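PDB 1M1S: sperm-specific class P protein 34 from Caenorhabditis elegans, which is of unknown function but belongs to the major sperm protein family and is probably specific to sperm. Local coordinates for residues F41-S46 with Y51-V56; S66-N71 with I82-A87. All blocks are in the same frame, centred on the assembly; numbering follows the deposited sequence.

Contact 1: F41-S46 with Y51-V56; sequences FKVKSS and YRVRPV
Val-43 and Val-56 hold this hairpin together where its arms approach most closely, their CA atoms 4.9 Å apart. The amide N of Val-43 gives its hydrogen to O of Val-56 at 2.7 Å. That bond lies in the carbonyl plane but is bent, with 132° at the hydrogen. The same oxygen receives a CA-H...O contact from Lys-42, so a polar N-H and a polarised C-H meet one carbonyl.

From Val-43 the side chain heads into the other arm. CB lies 3.4 Å from Val-56 O. CG2, the branch beside the backbone N, lies beyond the same oxygen and off the carbonyl plane, 3.2 Å from Val-56 O, with Pro-55 O farther away; it also borders the Phe-41 ring in the plane of its edge. CG1, anti to N (chi1 -173°), points down the hairpin instead and meets CG1 of Val-53 at 4.0 Å, the two side chains crossing at about a right angle. Val-56 answers from its own arm: although its CB points away from the opposite strand, CG1 rests 3.6 Å from Val-43 O.

Phe-41 adds a looser apolar touch, its CZ standing 4.3 Å from CD of Pro-55, which approaches the ring at its edge. The peptide bond before Pro-55 is cis, which kinks this arm just ahead of the bonded Val-56.

Strands 38-45 and 51-60 form an antiparallel hairpin within the major sperm protein domain. On one flank Lys-42 bonds through its backbone to Gln-85 of strand 79-89; on the other, strand 51-60 lies beside strand 65-72. On the inner side Val-43 packs on Ile-82 of strand 79-89.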
loop_
_atom_site.group_PDB
_atom_site.type_symbol
_atom_site.label_atom_id
_atom_site.label_comp_id
_atom_site.label_asym_id
_atom_site.label_seq_id
_atom_site.Cartn_x
_atom_site.Cartn_y
_atom_site.Cartn_z
ATOM N N PHE A 41 4.628 1.862 6.476
ATOM C CA PHE A 41 3.334 1.534 5.926
ATOM C C PHE A 41 3.037 0.046 6.006
ATOM O O PHE A 41 3.952 -0.783 5.920
ATOM C CB PHE A 41 3.141 2.124 4.514
ATOM C CG PHE A 41 3.971 1.478 3.432
ATOM C CD1 PHE A 41 3.506 0.351 2.754
ATOM C CD2 PHE A 41 5.184 2.031 3.042
ATOM C CE1 PHE A 41 4.233 -0.215 1.692
ATOM C CE2 PHE A 41 5.926 1.473 1.975
ATOM C CZ PHE A 41 5.447 0.345 1.301
ATOM N N LYS A 42 1.756 -0.264 6.199
ATOM C CA LYS A 42 1.249 -1.626 6.291
ATOM C C LYS A 42 0.230 -1.810 5.184
ATOM O O LYS A 42 -0.663 -0.987 5.047
ATOM C CB LYS A 42 0.550 -1.824 7.627
ATOM C CG LYS A 42 -0.121 -3.176 7.761
ATOM C CD LYS A 42 -0.702 -3.355 9.123
ATOM C CE LYS A 42 -1.373 -4.692 9.215
ATOM N NZ LYS A 42 -1.931 -4.971 10.570
ATOM N N VAL A 43 0.320 -2.912 4.441
ATOM C CA VAL A 43 -0.613 -3.190 3.338
ATOM C C VAL A 43 -1.568 -4.380 3.593
ATOM O O VAL A 43 -1.146 -5.536 3.618
ATOM C CB VAL A 43 0.175 -3.375 2.015
ATOM C CG1 VAL A 43 -0.749 -3.489 0.830
ATOM C CG2 VAL A 43 1.103 -2.219 1.830
ATOM N N LYS A 44 -2.850 -4.063 3.789
ATOM C CA LYS A 44 -3.907 -5.042 4.051
ATOM C C LYS A 44 -4.584 -5.333 2.739
ATOM O O LYS A 44 -5.080 -4.431 2.074
ATOM C CB LYS A 44 -4.898 -4.484 5.074
ATOM C CG LYS A 44 -4.208 -4.034 6.341
ATOM C CD LYS A 44 -5.083 -3.153 7.188
ATOM C CE LYS A 44 -5.842 -3.952 8.229
ATOM N NZ LYS A 44 -6.179 -3.095 9.400
ATOM N N SER A 45 -4.590 -6.604 2.377
ATOM C CA SER A 45 -5.153 -7.020 1.114
ATOM C C SER A 45 -6.415 -7.825 1.318
ATOM O O SER A 45 -6.443 -8.718 2.152
ATOM C CB SER A 45 -4.101 -7.848 0.384
ATOM O OG SER A 45 -4.529 -8.243 -0.901
ATOM N N SER A 46 -7.429 -7.553 0.503
ATOM C CA SER A 46 -8.721 -8.231 0.581
ATOM C C SER A 46 -8.685 -9.583 -0.092
ATOM O O SER A 46 -9.273 -10.551 0.379
ATOM C CB SER A 46 -9.795 -7.394 -0.111
ATOM O OG SER A 46 -9.683 -7.528 -1.513
ATOM N N TYR A 51 -4.626 -11.525 -6.295
ATOM C CA TYR A 51 -3.704 -10.415 -6.169
ATOM C C TYR A 51 -2.481 -10.772 -5.336
ATOM O O TYR A 51 -2.570 -11.526 -4.368
ATOM C CB TYR A 51 -4.435 -9.224 -5.559
ATOM C CG TYR A 51 -5.456 -8.645 -6.501
ATOM C CD1 TYR A 51 -6.823 -8.881 -6.334
ATOM C CD2 TYR A 51 -5.053 -7.862 -7.581
ATOM C CE1 TYR A 51 -7.759 -8.350 -7.233
ATOM C CE2 TYR A 51 -5.977 -7.338 -8.471
ATOM C CZ TYR A 51 -7.322 -7.580 -8.294
ATOM O OH TYR A 51 -8.204 -7.066 -9.206
ATOM N N ARG A 52 -1.334 -10.258 -5.761
ATOM C CA ARG A 52 -0.061 -10.458 -5.096
ATOM C C ARG A 52 0.575 -9.083 -5.008
ATOM O O ARG A 52 1.148 -8.579 -5.977
ATOM C CB ARG A 52 0.803 -11.401 -5.915
ATOM C CG ARG A 52 2.292 -11.380 -5.585
ATOM C CD ARG A 52 3.036 -12.318 -6.546
ATOM N NE ARG A 52 4.325 -11.813 -7.038
ATOM C CZ ARG A 52 4.810 -12.062 -8.257
ATOM N NH1 ARG A 52 4.120 -12.808 -9.112
ATOM N NH2 ARG A 52 5.989 -11.571 -8.619
ATOM N N VAL A 53 0.414 -8.469 -3.840
ATOM C CA VAL A 53 0.947 -7.139 -3.561
ATOM C C VAL A 53 2.307 -7.204 -2.810
ATOM O O VAL A 53 2.541 -8.095 -1.982
ATOM C CB VAL A 53 -0.126 -6.282 -2.856
ATOM C CG1 VAL A 53 0.276 -4.834 -2.802
ATOM C CG2 VAL A 53 -1.410 -6.411 -3.590
ATOM N N ARG A 54 3.231 -6.314 -3.175
ATOM C CA ARG A 54 4.578 -6.281 -2.587
ATOM C C ARG A 54 5.088 -4.848 -2.492
ATOM O O ARG A 54 4.977 -4.085 -3.445
ATOM C CB ARG A 54 5.569 -7.085 -3.453
ATOM C CG ARG A 54 5.171 -8.507 -3.763
ATOM C CD ARG A 54 6.365 -9.344 -4.146
ATOM N NE ARG A 54 5.983 -10.724 -4.446
ATOM C CZ ARG A 54 5.400 -11.559 -3.590
ATOM N NH1 ARG A 54 5.111 -11.168 -2.356
ATOM N NH2 ARG A 54 5.092 -12.789 -3.981
ATOM N N PRO A 55 5.701 -4.443 -1.347
ATOM C CA PRO A 55 5.958 -5.188 -0.102
ATOM C C PRO A 55 4.691 -5.174 0.732
ATOM O O PRO A 55 3.657 -4.735 0.252
ATOM C CB PRO A 55 7.062 -4.340 0.556
ATOM C CG PRO A 55 7.283 -3.136 -0.337
ATOM C CD PRO A 55 6.076 -3.043 -1.203
ATOM N N VAL A 56 4.735 -5.708 1.948
ATOM C CA VAL A 56 3.557 -5.675 2.806
ATOM C C VAL A 56 3.785 -4.524 3.771
ATOM O O VAL A 56 2.891 -3.718 4.028
ATOM C CB VAL A 56 3.359 -6.972 3.584
ATOM C CG1 VAL A 56 2.132 -6.858 4.469
ATOM C CG2 VAL A 56 3.204 -8.117 2.628
#

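Contact 2: S66-N71 with I82-A87; sequences SKLDIN and IVIQYA
Two apolar pairs, Ile-70 with Ile-82 and Leu-68 with Ile-84, join these strands across the protein interior. In the closer pair the side chains reach tip to tip, CD1 of Ile-70 lying 3.5 Å from CD1 of Ile-82. The methyl of Ile-82 also rests near CG1 of Ile-70, at 3.8 Å, so it meets the end of an extended branch (Ile-70 chi2 173°) as well as its stem. Leu-68 CD2 and Ile-84 CD1 repeat the end-on approach at 4.0 Å.

The backbones stay far apart, with CA atoms of Ile-70 and Ile-82 9.3 Å from each other: this is face-to-face packing in the immunoglobulin-like beta sandwich of the major sperm protein domain, with alternate residues turned inward. Val-53 bridges the two sides, touching both Leu-68 and Ile-82; Phe-41 packs against Ile-84, and Tyr-20 against Ile-70.

The polar interaction belongs to a single strand and its outer face. There Lys-67 NZ donates to Asp-69 OD2 at 3.1 Å in a salt bridge, the oxygen accepting through its syn lone pair, while Thr-28 of strand 25-33 touches both side chains.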
loop_
_atom_site.group_PDB
_atom_site.type_symbol
_atom_site.label_atom_id
_atom_site.label_comp_id
_atom_site.label_asym_id
_atom_site.label_seq_id
_atom_site.Cartn_x
_atom_site.Cartn_y
_atom_site.Cartn_z
ATOM N N SER A 66 8.073 5.566 -2.383
ATOM C CA SER A 66 8.316 4.107 -2.201
ATOM C C SER A 66 7.346 3.366 -3.116
ATOM O O SER A 66 6.172 3.762 -3.165
ATOM C CB SER A 66 8.042 3.653 -0.769
ATOM O OG SER A 66 8.920 4.289 0.144
ATOM N N LYS A 67 7.795 2.307 -3.812
ATOM C CA LYS A 67 6.865 1.597 -4.711
ATOM C C LYS A 67 6.087 0.430 -4.213
ATOM O O LYS A 67 6.542 -0.310 -3.352
ATOM C CB LYS A 67 7.481 1.310 -6.069
ATOM C CG LYS A 67 8.523 0.254 -6.097
ATOM C CD LYS A 67 8.375 -0.556 -7.354
ATOM C CE LYS A 67 9.533 -1.502 -7.544
ATOM N NZ LYS A 67 9.237 -2.388 -8.702
ATOM N N LEU A 68 4.922 0.264 -4.812
ATOM C CA LEU A 68 4.074 -0.827 -4.441
ATOM C C LEU A 68 3.800 -1.674 -5.669
ATOM O O LEU A 68 3.443 -1.142 -6.710
ATOM C CB LEU A 68 2.727 -0.288 -3.876
ATOM C CG LEU A 68 1.717 -1.258 -3.273
ATOM C CD1 LEU A 68 2.346 -2.056 -2.123
ATOM C CD2 LEU A 68 0.496 -0.478 -2.784
ATOM N N ASP A 69 4.018 -2.987 -5.520
ATOM C CA ASP A 69 3.803 -3.957 -6.576
ATOM C C ASP A 69 2.587 -4.858 -6.321
ATOM O O ASP A 69 2.653 -5.695 -5.418
ATOM C CB ASP A 69 5.060 -4.783 -6.820
ATOM C CG ASP A 69 6.202 -3.993 -7.344
ATOM O OD1 ASP A 69 5.903 -2.814 -7.686
ATOM O OD2 ASP A 69 7.330 -4.498 -7.436
ATOM N N ILE A 70 1.484 -4.638 -7.048
ATOM C CA ILE A 70 0.241 -5.435 -6.972
ATOM C C ILE A 70 0.259 -6.308 -8.240
ATOM O O ILE A 70 0.517 -5.772 -9.310
ATOM C CB ILE A 70 -1.003 -4.493 -6.965
ATOM C CG1 ILE A 70 -0.787 -3.401 -5.968
ATOM C CG2 ILE A 70 -2.258 -5.248 -6.771
ATOM C CD1 ILE A 70 -1.827 -2.290 -5.953
ATOM N N ASN A 71 0.001 -7.614 -8.147
ATOM C CA ASN A 71 0.045 -8.435 -9.349
ATOM C C ASN A 71 -1.227 -9.256 -9.494
ATOM O O ASN A 71 -1.530 -10.113 -8.658
ATOM C CB ASN A 71 1.295 -9.311 -9.365
ATOM C CG ASN A 71 1.478 -10.065 -10.675
ATOM O OD1 ASN A 71 1.233 -9.518 -11.752
ATOM N ND2 ASN A 71 1.839 -11.353 -10.583
ATOM N N ILE A 82 -7.162 -2.743 -1.259
ATOM C CA ILE A 82 -5.913 -2.783 -0.505
ATOM C C ILE A 82 -5.989 -1.580 0.417
ATOM O O ILE A 82 -6.342 -0.485 -0.026
ATOM C CB ILE A 82 -4.692 -2.590 -1.430
ATOM C CG1 ILE A 82 -4.230 -3.925 -1.986
ATOM C CG2 ILE A 82 -3.556 -1.874 -0.706
ATOM C CD1 ILE A 82 -3.240 -3.751 -3.062
ATOM N N VAL A 83 -5.730 -1.782 1.703
ATOM C CA VAL A 83 -5.769 -0.663 2.628
ATOM C C VAL A 83 -4.369 -0.414 3.131
ATOM O O VAL A 83 -3.781 -1.281 3.773
ATOM C CB VAL A 83 -6.713 -0.919 3.837
ATOM C CG1 VAL A 83 -6.809 0.325 4.700
ATOM C CG2 VAL A 83 -8.092 -1.253 3.359
ATOM N N ILE A 84 -3.829 0.761 2.828
ATOM C CA ILE A 84 -2.488 1.091 3.282
ATOM C C ILE A 84 -2.616 1.922 4.537
ATOM O O ILE A 84 -3.285 2.951 4.531
ATOM C CB ILE A 84 -1.684 1.880 2.225
ATOM C CG1 ILE A 84 -1.644 1.108 0.922
ATOM C CG2 ILE A 84 -0.238 2.089 2.689
ATOM C CD1 ILE A 84 -1.325 1.975 -0.202
ATOM N N GLN A 85 -2.069 1.406 5.632
ATOM C CA GLN A 85 -2.073 2.127 6.907
ATOM C C GLN A 85 -0.681 2.715 7.042
ATOM O O GLN A 85 0.273 2.133 6.518
ATOM C CB GLN A 85 -2.320 1.184 8.085
ATOM C CG GLN A 85 -3.665 0.452 8.069
ATOM C CD GLN A 85 -4.008 -0.170 9.416
ATOM O OE1 GLN A 85 -3.119 -0.598 10.155
ATOM N NE2 GLN A 85 -5.304 -0.192 9.755
ATOM N N TYR A 86 -0.558 3.876 7.683
ATOM C CA TYR A 86 0.764 4.489 7.886
ATOM C C TYR A 86 0.965 4.979 9.299
ATOM O O TYR A 86 0.034 5.008 10.090
ATOM C CB TYR A 86 1.068 5.625 6.892
ATOM C CG TYR A 86 0.047 6.723 6.848
ATOM C CD1 TYR A 86 0.124 7.842 7.704
ATOM C CD2 TYR A 86 -1.020 6.641 5.959
ATOM C CE1 TYR A 86 -0.864 8.843 7.663
ATOM C CE2 TYR A 86 -1.987 7.621 5.904
ATOM C CZ TYR A 86 -1.914 8.706 6.755
ATOM O OH TYR A 86 -2.943 9.601 6.711
ATOM N N ALA A 87 2.181 5.395 9.604
ATOM C CA ALA A 87 2.475 5.877 10.933
ATOM C C ALA A 87 3.751 6.656 10.819
ATOM O O ALA A 87 4.556 6.344 9.965
ATOM C CB ALA A 87 2.694 4.697 11.851
#

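How the contacts relate
From the N terminus, strand 38-45 runs into a short connection and returns as strand 51-60, and contact 1 closes this hairpin. The chain then continues into strand 65-72, crosses to strand 79-89, and closes the longer loop of contact 2. The two loops lie in series, neither nested nor crossed, yet their centres are 6 Å apart. Each arm of the first borders an arm of the second: Lys-44 O lies 2.8 Å from Val-83 N, a probable hydrogen bond, and strand 51-60 runs antiparallel beside strand 65-72. Contact 1 therefore links neighbouring strands, whereas contact 2 spans the interior between the strands flanking that hairpin.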